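YncI copper-binding domain-containing protein (Nocardia farcinica, PDB 3ESM) is of unknown function but, as a YcnI-like (DUF1775) domain with an immunoglobulin-like fold from a predicted membrane protein, probably binds copper. Local coordinates at residues F22-S28 and F103-Y109; V43-E49 and V89-P94. The protein carries 2 engineered substitutions. All coordinates share one frame. Where two conformers were deposited one is given. Residues are numbered along the deposited sequence.

Both contacts build the same immunoglobulin-like beta sandwich, and their centres lie about 19 Å apart on opposite sides of the middle of the chain. Contact 1 works across the core, joining strand 18-25 of one sheet to strand 100-109 of the other; contact 2 works within a sheet, pairing strand 45-48, outermost within this chain, with strand 85-93. Since 85-93 also pairs with 18-25, the two share a sheet, and their side chains meet in the core: Phe-103 CE1 lies 3.7 Å from Ile-92 CD1, and Phe-22 CE2 lies 3.9 Å from Val-90 CG1. No metal defines a site at either contact; the sulfate at contact 2 probably came from the crystallisation liquor.

Contact 1. Residues F22-S28 and F103-Y109; sequences FRVPTES and FPAEQTY
Two hydrogen bonds tie the end of strand 22-25 and the loop after it to side chains from strand 105-109: Gln-107 NE2 donates to Pro-25 O at 3.0 Å, and the backbone Glu-27 N donates to Tyr-109 OH at 2.7 Å. They bridge the two facing sheets of an immunoglobulin-like beta sandwich, so here side chains reach across where no backbone pairing is possible. The strand axes come no closer than 9.8 Å and cross at -41°, running in roughly the same direction, with Val-24 opposite Gln-107 (CA atoms 8.5 Å apart) and Thr-26 opposite Tyr-109 (CA atoms 8.4 Å apart). Gln-107 is fully extended (chi1 and chi2 both t), which carries its amide across the gap; the same NE2 also bonds Thr-33 OG1, and OE1 accepts from Trp-117 NE1, so this buried amide is well satisfied. Tyr-109, chi1 m, directs its ring at residues 26-28, with CE1 3.8 Å from Thr-26 CG2 and 3.9 Å from Ser-28 CB. Val-24 CG1 packs 3.4 Å from Gln-107 NE2, while Met-36 touches both residues. At the other end Phe-22, still in strand 18-25, meets Phe-103, just before strand 105-109. Each chi1 m, they form a T-shaped pair, centroids 5.4 Å apart and planes at 73°, in which the edge atom Phe-22 CZ meets the face of Phe-103 at CG, 3.8 Å away.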
loop_
_atom_site.group_PDB
_atom_site.type_symbol
_atom_site.label_atom_id
_atom_site.label_comp_id
_atom_site.label_asym_id
_atom_site.label_seq_id
_atom_site.Cartn_x
_atom_site.Cartn_y
_atom_site.Cartn_z
ATOM N N PHE A 22 -4.346 -15.715 -4.276
ATOM C CA PHE A 22 -5.254 -14.553 -4.246
ATOM C C PHE A 22 -5.363 -14.018 -5.655
ATOM O O PHE A 22 -4.354 -13.639 -6.243
ATOM C CB PHE A 22 -4.729 -13.464 -3.302
ATOM C CG PHE A 22 -4.686 -13.907 -1.881
ATOM C CD1 PHE A 22 -5.840 -13.894 -1.109
ATOM C CD2 PHE A 22 -3.507 -14.368 -1.324
ATOM C CE1 PHE A 22 -5.810 -14.336 0.207
ATOM C CE2 PHE A 22 -3.462 -14.823 0.005
ATOM C CZ PHE A 22 -4.616 -14.822 0.759
ATOM N N ARG A 23 -6.573 -14.032 -6.217
ATOM C CA ARG A 23 -6.755 -13.535 -7.574
ATOM C C ARG A 23 -7.410 -12.182 -7.449
ATOM O O ARG A 23 -8.507 -12.061 -6.898
ATOM C CB ARG A 23 -7.628 -14.482 -8.392
ATOM C CG ARG A 23 -7.701 -14.103 -9.858
ATOM C CD ARG A 23 -8.423 -15.180 -10.670
ATOM N NE ARG A 23 -8.247 -14.941 -12.091
ATOM C CZ ARG A 23 -9.218 -14.550 -12.901
ATOM N NH1 ARG A 23 -10.441 -14.382 -12.419
ATOM N NH2 ARG A 23 -8.967 -14.345 -14.194
ATOM N N VAL A 24 -6.721 -11.165 -7.960
ATOM C CA VAL A 24 -7.102 -9.779 -7.759
ATOM C C VAL A 24 -7.488 -9.074 -9.054
ATOM O O VAL A 24 -6.683 -9.031 -9.995
ATOM C CB VAL A 24 -5.900 -9.025 -7.191
ATOM C CG1 VAL A 24 -6.226 -7.522 -6.986
ATOM C CG2 VAL A 24 -5.425 -9.729 -5.888
ATOM N N PRO A 25 -8.700 -8.495 -9.100
ATOM C CA PRO A 25 -9.134 -7.801 -10.317
ATOM C C PRO A 25 -8.713 -6.356 -10.291
ATOM O O PRO A 25 -8.793 -5.734 -9.256
ATOM C CB PRO A 25 -10.650 -7.812 -10.188
ATOM C CG PRO A 25 -10.876 -7.678 -8.674
ATOM C CD PRO A 25 -9.767 -8.529 -8.075
ATOM N N THR A 26 -8.321 -5.805 -11.442
ATOM C CA THR A 26 -8.091 -4.376 -11.526
ATOM C C THR A 26 -9.398 -3.683 -11.884
ATOM O O THR A 26 -9.862 -3.770 -13.015
ATOM C CB THR A 26 -6.950 -4.071 -12.536
ATOM O OG1 THR A 26 -5.724 -4.577 -11.987
ATOM C CG2 THR A 26 -6.785 -2.579 -12.736
ATOM N N GLU A 27 -10.000 -3.029 -10.894
ATOM C CA GLU A 27 -11.336 -2.432 -11.047
ATOM C C GLU A 27 -11.263 -0.934 -11.259
ATOM O O GLU A 27 -11.826 -0.141 -10.504
ATOM C CB GLU A 27 -12.220 -2.833 -9.861
ATOM C CG GLU A 27 -12.522 -4.322 -9.975
ATOM C CD GLU A 27 -13.426 -4.903 -8.894
ATOM O OE1 GLU A 27 -13.851 -6.064 -9.104
ATOM O OE2 GLU A 27 -13.725 -4.238 -7.867
ATOM N N SER A 28 -10.534 -0.564 -12.297
ATOM C CA SER A 28 -10.449 0.799 -12.735
ATOM C C SER A 28 -10.432 0.731 -14.241
ATOM O O SER A 28 -9.989 -0.263 -14.827
ATOM C CB SER A 28 -9.146 1.450 -12.261
ATOM O OG SER A 28 -8.970 2.701 -12.892
ATOM N N PHE A 103 -8.684 -13.141 5.147
ATOM C CA PHE A 103 -7.408 -12.505 4.802
ATOM C C PHE A 103 -7.669 -11.083 4.332
ATOM O O PHE A 103 -7.664 -10.819 3.150
ATOM C CB PHE A 103 -6.686 -13.286 3.708
ATOM C CG PHE A 103 -6.445 -14.724 4.035
ATOM C CD1 PHE A 103 -5.274 -15.130 4.667
ATOM C CD2 PHE A 103 -7.386 -15.683 3.695
ATOM C CE1 PHE A 103 -5.035 -16.489 4.958
ATOM C CE2 PHE A 103 -7.166 -17.051 3.978
ATOM C CZ PHE A 103 -5.987 -17.451 4.619
ATOM N N PRO A 104 -7.868 -10.169 5.267
ATOM C CA PRO A 104 -8.121 -8.758 4.908
ATOM C C PRO A 104 -6.984 -8.299 3.973
ATOM O O PRO A 104 -5.826 -8.670 4.210
ATOM C CB PRO A 104 -8.067 -8.041 6.253
ATOM C CG PRO A 104 -8.499 -9.092 7.252
ATOM C CD PRO A 104 -8.000 -10.429 6.720
ATOM N N ALA A 105 -7.302 -7.548 2.921
ATOM C CA ALA A 105 -6.253 -7.161 1.958
ATOM C C ALA A 105 -6.363 -5.684 1.613
ATOM O O ALA A 105 -7.428 -5.068 1.789
ATOM C CB ALA A 105 -6.344 -7.988 0.730
ATOM N N GLU A 106 -5.256 -5.112 1.135
ATOM C CA GLU A 106 -5.246 -3.712 0.702
ATOM C C GLU A 106 -4.576 -3.636 -0.657
ATOM O O GLU A 106 -3.443 -4.105 -0.804
ATOM C CB GLU A 106 -4.502 -2.861 1.689
ATOM C CG GLU A 106 -5.115 -2.935 3.078
ATOM C CD GLU A 106 -6.363 -2.068 3.187
ATOM O OE1 GLU A 106 -6.495 -1.089 2.419
ATOM O OE2 GLU A 106 -7.194 -2.371 4.076
ATOM N N GLN A 107 -5.309 -3.102 -1.641
ATOM C CA GLN A 107 -4.866 -3.120 -3.056
ATOM C C GLN A 107 -4.505 -1.711 -3.488
ATOM O O GLN A 107 -5.356 -0.828 -3.478
ATOM C CB GLN A 107 -6.028 -3.632 -3.926
ATOM C CG GLN A 107 -5.739 -3.734 -5.428
ATOM C CD GLN A 107 -7.015 -4.107 -6.209
ATOM O OE1 GLN A 107 -8.068 -4.286 -5.595
ATOM N NE2 GLN A 107 -6.915 -4.245 -7.535
ATOM N N THR A 108 -3.261 -1.490 -3.924
ATOM C CA THR A 108 -2.837 -0.171 -4.319
ATOM C C THR A 108 -2.903 -0.027 -5.826
ATOM O O THR A 108 -2.443 -0.939 -6.552
ATOM C CB THR A 108 -1.361 0.077 -3.886
ATOM O OG1 THR A 108 -1.245 0.047 -2.445
ATOM C CG2 THR A 108 -0.878 1.410 -4.410
ATOM N N TYR A 109 -3.415 1.129 -6.278
ATOM C CA TYR A 109 -3.477 1.462 -7.707
ATOM C C TYR A 109 -2.477 2.524 -8.077
ATOM O O TYR A 109 -2.052 3.304 -7.223
ATOM C CB TYR A 109 -4.859 1.983 -8.052
ATOM C CG TYR A 109 -5.888 0.887 -8.182
ATOM C CD1 TYR A 109 -6.258 0.418 -9.435
ATOM C CD2 TYR A 109 -6.521 0.356 -7.062
ATOM C CE1 TYR A 109 -7.216 -0.537 -9.578
ATOM C CE2 TYR A 109 -7.513 -0.603 -7.202
ATOM C CZ TYR A 109 -7.850 -1.045 -8.470
ATOM O OH TYR A 109 -8.821 -2.014 -8.669
#

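Contact 2. Residues V43-E49 and V89-P94; sequences VRSARTE and VVSIGP. With SO4 (sulfate ion), chain B.
Strands 45-48 and 89-93 run antiparallel at 165°, their axes 4.5 Å apart at closest approach, and share four backbone hydrogen bonds. In the Ser-45/Gly-93 pair, Ser-45 N donates to Gly-93 O at 2.9 Å and Gly-93 N to Ser-45 O at 3.1 Å; in Arg-47/Ser-91, Arg-47 N reaches Ser-91 O at 2.9 Å and Ser-91 N reaches Arg-47 O at 2.8 Å. Ala-46/Ile-92 and Thr-48/Val-90 are the non-hydrogen-bonded pairs between and beyond them. Strand 45-48 is outermost in its sheet of the immunoglobulin-like sandwich within this chain, so Ala-46 N points outward and is satisfied by sulfate O2 at 2.7 Å, while Ser-45 OG donates to sulfate O3 at 2.6 Å; Arg-60 also holds this ion. A classic beta bulge begins the strand: Arg-44 (phi/psi -70/-39) and Ser-45 both face Gly-93, which precedes the cis peptide of Pro-94. Arg-44 NH2 donates to Lys-63 O. On the core-facing side, Ala-46 CB packs 3.8 Å from Ile-92 CG2; Val-43, ending strand 33-43 of the facing sheet, brings CG2 to 4.0 Å from Ile-92 CB. Where the pairing stops, water 1 donates to Val-89 O at 2.6 Å and to Glu-49 O at 2.8 Å.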
loop_
_atom_site.group_PDB
_atom_site.type_symbol
_atom_site.label_atom_id
_atom_site.label_comp_id
_atom_site.label_asym_id
_atom_site.label_seq_id
_atom_site.Cartn_x
_atom_site.Cartn_y
_atom_site.Cartn_z
ATOM N N VAL A 43 0.777 -16.964 11.053
ATOM C CA VAL A 43 1.227 -18.335 10.771
ATOM C C VAL A 43 2.710 -18.514 11.029
ATOM O O VAL A 43 3.481 -17.564 10.936
ATOM C CB VAL A 43 0.917 -18.743 9.301
ATOM C CG1 VAL A 43 -0.598 -18.808 9.082
ATOM C CG2 VAL A 43 1.541 -17.743 8.325
ATOM N N ARG A 44 3.135 -19.733 11.348
ATOM C CA ARG A 44 4.564 -19.968 11.568
ATOM C C ARG A 44 5.343 -19.860 10.258
ATOM O O ARG A 44 6.483 -19.357 10.223
ATOM C CB ARG A 44 4.805 -21.364 12.157
ATOM C CG ARG A 44 4.095 -21.661 13.423
ATOM C CD ARG A 44 4.992 -21.369 14.617
ATOM N NE ARG A 44 5.786 -20.177 14.346
ATOM C CZ ARG A 44 6.218 -19.327 15.271
ATOM N NH1 ARG A 44 5.940 -19.532 16.554
ATOM N NH2 ARG A 44 6.922 -18.271 14.900
ATOM N N SER A 45 4.749 -20.374 9.181
ATOM C CA SER A 45 5.449 -20.475 7.922
ATOM C C SER A 45 4.692 -19.674 6.871
ATOM O O SER A 45 3.464 -19.750 6.823
ATOM C CB SER A 45 5.522 -21.929 7.471
ATOM O OG SER A 45 6.187 -22.009 6.218
ATOM N N ALA A 46 5.422 -18.921 6.040
ATOM C CA ALA A 46 4.814 -18.200 4.920
ATOM C C ALA A 46 5.900 -17.914 3.896
ATOM O O ALA A 46 6.895 -17.238 4.212
ATOM C CB ALA A 46 4.205 -16.897 5.400
ATOM N N ARG A 47 5.731 -18.446 2.689
ATOM C CA ARG A 47 6.733 -18.327 1.644
ATOM C C ARG A 47 5.995 -17.950 0.386
ATOM O O ARG A 47 5.004 -18.594 0.033
ATOM C CB ARG A 47 7.415 -19.693 1.379
ATOM C CG ARG A 47 8.304 -20.216 2.488
ATOM C CD ARG A 47 8.450 -21.758 2.461
ATOM N NE ARG A 47 8.695 -22.310 1.132
ATOM C CZ ARG A 47 9.886 -22.732 0.699
ATOM N NH1 ARG A 47 10.949 -22.660 1.496
ATOM N NH2 ARG A 47 10.023 -23.213 -0.534
ATOM N N THR A 48 6.485 -16.935 -0.317
ATOM C CA THR A 48 5.925 -16.580 -1.605
ATOM C C THR A 48 6.661 -17.292 -2.721
ATOM O O THR A 48 7.751 -17.852 -2.532
ATOM C CB THR A 48 6.029 -15.062 -1.869
ATOM O OG1 THR A 48 7.399 -14.642 -1.735
ATOM C CG2 THR A 48 5.163 -14.298 -0.864
ATOM N N GLU A 49 6.070 -17.302 -3.900
ATOM C CA GLU A 49 6.824 -17.849 -5.001
ATOM C C GLU A 49 7.252 -16.748 -5.930
ATOM O O GLU A 49 6.604 -15.703 -6.013
ATOM C CB GLU A 49 6.068 -18.935 -5.720
ATOM C CG GLU A 49 4.751 -18.529 -6.249
ATOM C CD GLU A 49 3.998 -19.716 -6.792
ATOM O OE1 GLU A 49 3.448 -19.610 -7.916
ATOM O OE2 GLU A 49 3.966 -20.760 -6.087
ATOM N N VAL A 89 0.566 -15.534 -4.892
ATOM C CA VAL A 89 0.545 -16.869 -4.285
ATOM C C VAL A 89 1.457 -16.949 -3.064
ATOM O O VAL A 89 2.627 -16.514 -3.080
ATOM C CB VAL A 89 1.006 -17.946 -5.289
ATOM C CG1 VAL A 89 1.064 -19.291 -4.596
ATOM C CG2 VAL A 89 0.101 -17.961 -6.510
ATOM N N VAL A 90 0.901 -17.443 -1.961
ATOM C CA VAL A 90 1.709 -17.583 -0.763
ATOM C C VAL A 90 1.409 -18.941 -0.117
ATOM O O VAL A 90 0.256 -19.334 -0.016
ATOM C CB VAL A 90 1.466 -16.414 0.222
ATOM C CG1 VAL A 90 -0.005 -16.372 0.717
ATOM C CG2 VAL A 90 2.486 -16.400 1.392
ATOM N N SER A 91 2.454 -19.636 0.304
ATOM C CA SER A 91 2.293 -20.926 0.961
ATOM C C SER A 91 2.403 -20.717 2.456
ATOM O O SER A 91 3.425 -20.239 2.936
ATOM C CB SER A 91 3.394 -21.872 0.504
ATOM O OG SER A 91 3.379 -23.055 1.281
ATOM N N ILE A 92 1.353 -21.078 3.193
ATOM C CA ILE A 92 1.340 -20.767 4.616
ATOM C C ILE A 92 0.846 -21.939 5.443
ATOM O O ILE A 92 0.096 -22.811 4.954
ATOM C CB ILE A 92 0.409 -19.566 4.907
ATOM C CG1 ILE A 92 -1.039 -19.881 4.500
ATOM C CG2 ILE A 92 0.931 -18.337 4.184
ATOM C CD1 ILE A 92 -2.086 -18.763 4.795
ATOM N N GLY A 93 1.245 -21.916 6.708
ATOM C CA GLY A 93 0.695 -22.858 7.673
ATOM C C GLY A 93 1.393 -22.705 8.998
ATOM O O GLY A 93 2.444 -22.054 9.103
ATOM N N PRO A 94 0.819 -23.314 10.028
ATOM C CA PRO A 94 -0.463 -24.019 9.955
ATOM C C PRO A 94 -1.622 -23.053 9.988
ATOM O O PRO A 94 -1.545 -22.046 10.682
ATOM C CB PRO A 94 -0.476 -24.840 11.250
ATOM C CG PRO A 94 0.345 -24.045 12.205
ATOM C CD PRO A 94 1.423 -23.365 11.365
HETATM S S SO4 B . 9.157 -20.206 6.667
HETATM O O1 SO4 B . 10.428 -20.020 5.955
HETATM O O2 SO4 B . 8.137 -19.278 6.175
HETATM O O3 SO4 B . 8.759 -21.597 6.469
HETATM O O4 SO4 B . 9.336 -19.885 8.083
HETATM O O HOH W 1 4.340 -15.178 -4.483
#